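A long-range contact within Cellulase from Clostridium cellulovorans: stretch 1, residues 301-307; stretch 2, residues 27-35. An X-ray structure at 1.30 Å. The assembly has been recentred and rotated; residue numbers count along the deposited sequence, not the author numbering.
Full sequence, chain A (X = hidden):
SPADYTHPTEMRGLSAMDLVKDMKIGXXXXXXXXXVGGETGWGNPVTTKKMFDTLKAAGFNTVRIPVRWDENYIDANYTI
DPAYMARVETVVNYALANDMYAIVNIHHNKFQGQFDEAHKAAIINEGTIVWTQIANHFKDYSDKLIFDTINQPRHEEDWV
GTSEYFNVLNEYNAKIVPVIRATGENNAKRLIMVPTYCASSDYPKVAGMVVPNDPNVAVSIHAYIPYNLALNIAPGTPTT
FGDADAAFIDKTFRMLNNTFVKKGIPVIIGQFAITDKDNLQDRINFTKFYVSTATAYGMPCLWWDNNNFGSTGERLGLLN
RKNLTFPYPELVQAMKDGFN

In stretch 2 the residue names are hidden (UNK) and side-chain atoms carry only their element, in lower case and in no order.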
# COMPACT_ATOMS: atom_id res chain seq x y z
N CYS A 301 -8.59 2.53 -4.13
CA CYS A 301 -8.66 1.68 -2.95
C CYS A 301 -8.04 0.32 -3.25
O CYS A 301 -8.37 -0.31 -4.25
CB CYS A 301 -10.10 1.47 -2.52
SG CYS A 301 -10.94 2.97 -1.99
N LEU A 302 -7.13 -0.11 -2.38
CA LEU A 302 -6.43 -1.38 -2.54
C LEU A 302 -6.78 -2.30 -1.37
O LEU A 302 -6.38 -2.04 -0.24
CB LEU A 302 -4.92 -1.14 -2.59
CG LEU A 302 -4.35 -0.45 -3.83
CD1 LEU A 302 -4.82 0.91 -4.11
CD2 LEU A 302 -2.83 -0.42 -3.70
N TRP A 303 -7.52 -3.37 -1.65
CA TRP A 303 -7.91 -4.32 -0.61
C TRP A 303 -6.69 -5.09 -0.10
O TRP A 303 -5.85 -5.53 -0.88
CB TRP A 303 -8.95 -5.30 -1.18
CG TRP A 303 -9.47 -6.32 -0.18
CD1 TRP A 303 -8.84 -7.45 0.22
CD2 TRP A 303 -10.73 -6.31 0.51
NE1 TRP A 303 -9.60 -8.12 1.14
CE2 TRP A 303 -10.78 -7.46 1.32
CE3 TRP A 303 -11.82 -5.44 0.52
CZ2 TRP A 303 -11.87 -7.75 2.12
CZ3 TRP A 303 -12.90 -5.75 1.31
CH2 TRP A 303 -12.92 -6.90 2.09
N TRP A 304 -6.62 -5.26 1.22
CA TRP A 304 -5.57 -6.07 1.85
C TRP A 304 -5.97 -7.54 1.83
O TRP A 304 -6.81 -7.97 2.62
CB TRP A 304 -5.30 -5.63 3.29
CG TRP A 304 -4.20 -6.44 3.92
CD1 TRP A 304 -4.34 -7.52 4.74
CD2 TRP A 304 -2.80 -6.24 3.75
NE1 TRP A 304 -3.11 -8.02 5.08
CE2 TRP A 304 -2.14 -7.24 4.50
CE3 TRP A 304 -2.03 -5.31 3.05
CZ2 TRP A 304 -0.76 -7.33 4.55
CZ3 TRP A 304 -0.67 -5.40 3.11
CH2 TRP A 304 -0.04 -6.40 3.85
N ASP A 305 -5.35 -8.32 0.95
CA ASP A 305 -5.68 -9.74 0.77
C ASP A 305 -4.56 -10.61 1.32
O ASP A 305 -3.52 -10.77 0.69
CB ASP A 305 -5.96 -10.05 -0.69
CG ASP A 305 -6.60 -11.41 -0.88
OD1 ASP A 305 -6.38 -12.29 0.00
OD2 ASP A 305 -7.28 -11.59 -1.90
N ASN A 306 -4.78 -11.17 2.51
CA ASN A 306 -3.79 -12.03 3.14
C ASN A 306 -3.99 -13.52 2.87
O ASN A 306 -3.26 -14.35 3.44
CB ASN A 306 -3.73 -11.77 4.65
CG ASN A 306 -5.03 -12.07 5.35
OD1 ASN A 306 -5.99 -12.59 4.77
ND2 ASN A 306 -5.06 -11.76 6.63
N ASN A 307 -4.92 -13.89 1.99
CA ASN A 307 -5.18 -15.29 1.65
C ASN A 307 -5.64 -16.11 2.85
O ASN A 307 -5.52 -17.34 2.84
CB ASN A 307 -3.94 -15.94 1.01
CG ASN A 307 -4.22 -17.28 0.33
OD1 ASN A 307 -5.22 -17.48 -0.36
ND2 ASN A 307 -3.29 -18.21 0.50
N UNK A 27 -5.36 -4.09 -5.03
CA UNK A 27 -5.22 -5.32 -4.26
C UNK A 27 -3.79 -5.41 -3.74
O UNK A 27 -2.85 -5.04 -4.45
c UNK A 27 -2.38 -9.91 -4.71
n UNK A 27 -6.38 -9.80 -3.85
c UNK A 27 -4.50 -8.82 -4.58
c UNK A 27 -5.04 -10.01 -4.06
c UNK A 27 -6.69 -8.51 -4.20
c UNK A 27 -2.93 -11.07 -4.17
c UNK A 27 -4.26 -11.16 -3.86
c UNK A 27 -5.52 -6.48 -5.21
c UNK A 27 -3.15 -8.78 -4.90
c UNK A 27 -5.58 -7.86 -4.66
N UNK A 28 -3.64 -5.84 -2.49
CA UNK A 28 -2.33 -6.08 -1.89
C UNK A 28 -2.02 -7.57 -1.84
O UNK A 28 -2.85 -8.37 -1.38
n UNK A 28 -3.32 -3.47 -0.27
c UNK A 28 -2.16 -4.13 -0.27
c UNK A 28 -2.25 -5.62 -0.43
o UNK A 28 -1.08 -3.57 -0.08
N UNK A 29 -0.78 -7.92 -2.18
CA UNK A 29 -0.22 -9.27 -2.00
C UNK A 29 0.20 -9.43 -0.53
O UNK A 29 1.37 -9.37 -0.16
c UNK A 29 0.67 -11.88 -3.58
c UNK A 29 0.96 -9.45 -2.96
c UNK A 29 2.90 -10.76 -3.83
c UNK A 29 1.60 -10.82 -3.01
N UNK A 30 -0.81 -9.63 0.32
CA UNK A 30 -0.58 -9.58 1.77
C UNK A 30 0.02 -10.85 2.32
O UNK A 30 -0.18 -11.96 1.81
N UNK A 31 0.75 -10.69 3.43
CA UNK A 31 1.36 -11.80 4.16
C UNK A 31 2.21 -12.67 3.23
O UNK A 31 2.16 -13.91 3.24
c UNK A 31 -0.23 -11.93 6.13
c UNK A 31 0.31 -12.63 4.90
n UNK A 31 -0.86 -12.70 7.01
o UNK A 31 -0.10 -10.72 6.28
N UNK A 32 3.02 -12.00 2.42
CA UNK A 32 3.83 -12.66 1.39
C UNK A 32 5.27 -12.16 1.52
O UNK A 32 5.97 -12.62 2.43
c UNK A 32 3.16 -12.48 0.03
o UNK A 32 1.80 -12.92 0.12
c UNK A 32 3.83 -13.32 -1.04
N UNK A 33 5.73 -11.23 0.68
CA UNK A 33 7.13 -10.81 0.73
C UNK A 33 7.47 -9.91 1.90
O UNK A 33 8.66 -9.59 2.08
c UNK A 33 7.77 -10.53 -3.07
c UNK A 33 9.01 -12.05 -1.51
c UNK A 33 7.57 -10.20 -0.60
c UNK A 33 7.74 -11.23 -1.73
N UNK A 34 6.50 -9.53 2.73
CA UNK A 34 6.80 -8.86 3.99
C UNK A 34 6.86 -9.82 5.17
O UNK A 34 7.09 -9.36 6.30
c UNK A 34 3.46 -8.76 4.05
o UNK A 34 2.27 -8.69 4.47
o UNK A 34 3.77 -9.37 3.01
c UNK A 34 5.81 -7.72 4.27
c UNK A 34 4.51 -8.10 4.94
N UNK A 35 6.68 -11.12 4.95
CA UNK A 35 6.64 -12.07 6.06
C UNK A 35 8.02 -12.26 6.70
O UNK A 35 9.06 -12.11 6.04
o UNK A 35 4.92 -13.42 4.92
c UNK A 35 6.18 -13.45 5.56

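Position 27 carries one carbon, then fused five- and six-membered rings holding eight carbons and one nitrogen. That ring system is an indole. Its nitrogen lies 2.8 Å from OD2 of Asp-305, at the ring edge. The residue is Trp-27, and its NE1 donates a hydrogen bond to that carboxylate oxygen. Its CA also makes a CA-H...O contact with Trp-303 O at 3.4 Å.

Position 28 has two carbons, the second bearing one oxygen and one nitrogen. Its CB packs 3.5 Å from CE3 of Trp-304. A short side chain ending in an amide is asparagine, Asn-28. Its backbone N donates to Trp-303 O at 2.8 Å, and its ND2 reaches the same Trp-303 O in a weak hydrogen bond of 3.3 Å.

Position 29 has four carbons, forked at the second. They make no contact with stretch 1; the CB stays 5.9 Å from Asp-305 O. The fork after a single CH2 identifies Leu-29. It pairs in register with Asp-305, but its side chain adds almost nothing to the contact.

Position 30 has no side-chain atoms, so it is Gly-30. Its CA sits over one face of the Trp-304 six-membered ring, 3.9 Å from the centroid. An ideal CB here would lie 2.8 Å from Asp-305 O and 2.9 Å from Trp-304 CE2, both clashes. Its N donates to Asp-305 O at 3.0 Å.

Position 31 again has two carbons, the second with one oxygen and one nitrogen. Its second carbon lies 3.8 Å from CB of Asn-306. The residue is Asn-31.

Position 32 has one carbon carrying an oxygen and a carbon. It does not touch stretch 1. It is Thr-32, whose OG1 donates to Gly-30 O at 2.8 Å.

Position 33 has four carbons forked at the second, far from stretch 1. It is Leu-33.

Position 34 has three carbons, the third with two oxygens. One oxygen lies 3.3 Å from CH2 of Trp-304, at the ring edge. It is Glu-34. Its OE2 accepts from Asn-31 N at 2.7 Å, and its OE1 accepts from Thr-32 N at 2.8 Å.

Position 35 has one carbon and one oxygen, out of reach of stretch 1. It is Ser-35, which closes a type I turn begun at Thr-32.

The contact joins two parallel strands. Backbone hydrogen bonds set the register. Trp-27 and Asp-305 meet on one sheet face. Trp-304 and Asn-28 lie on the other, where the indole of Trp-304 extends to Gly-30 and Glu-34.

Stretch 2, residues 27-35: WNLGNTLES
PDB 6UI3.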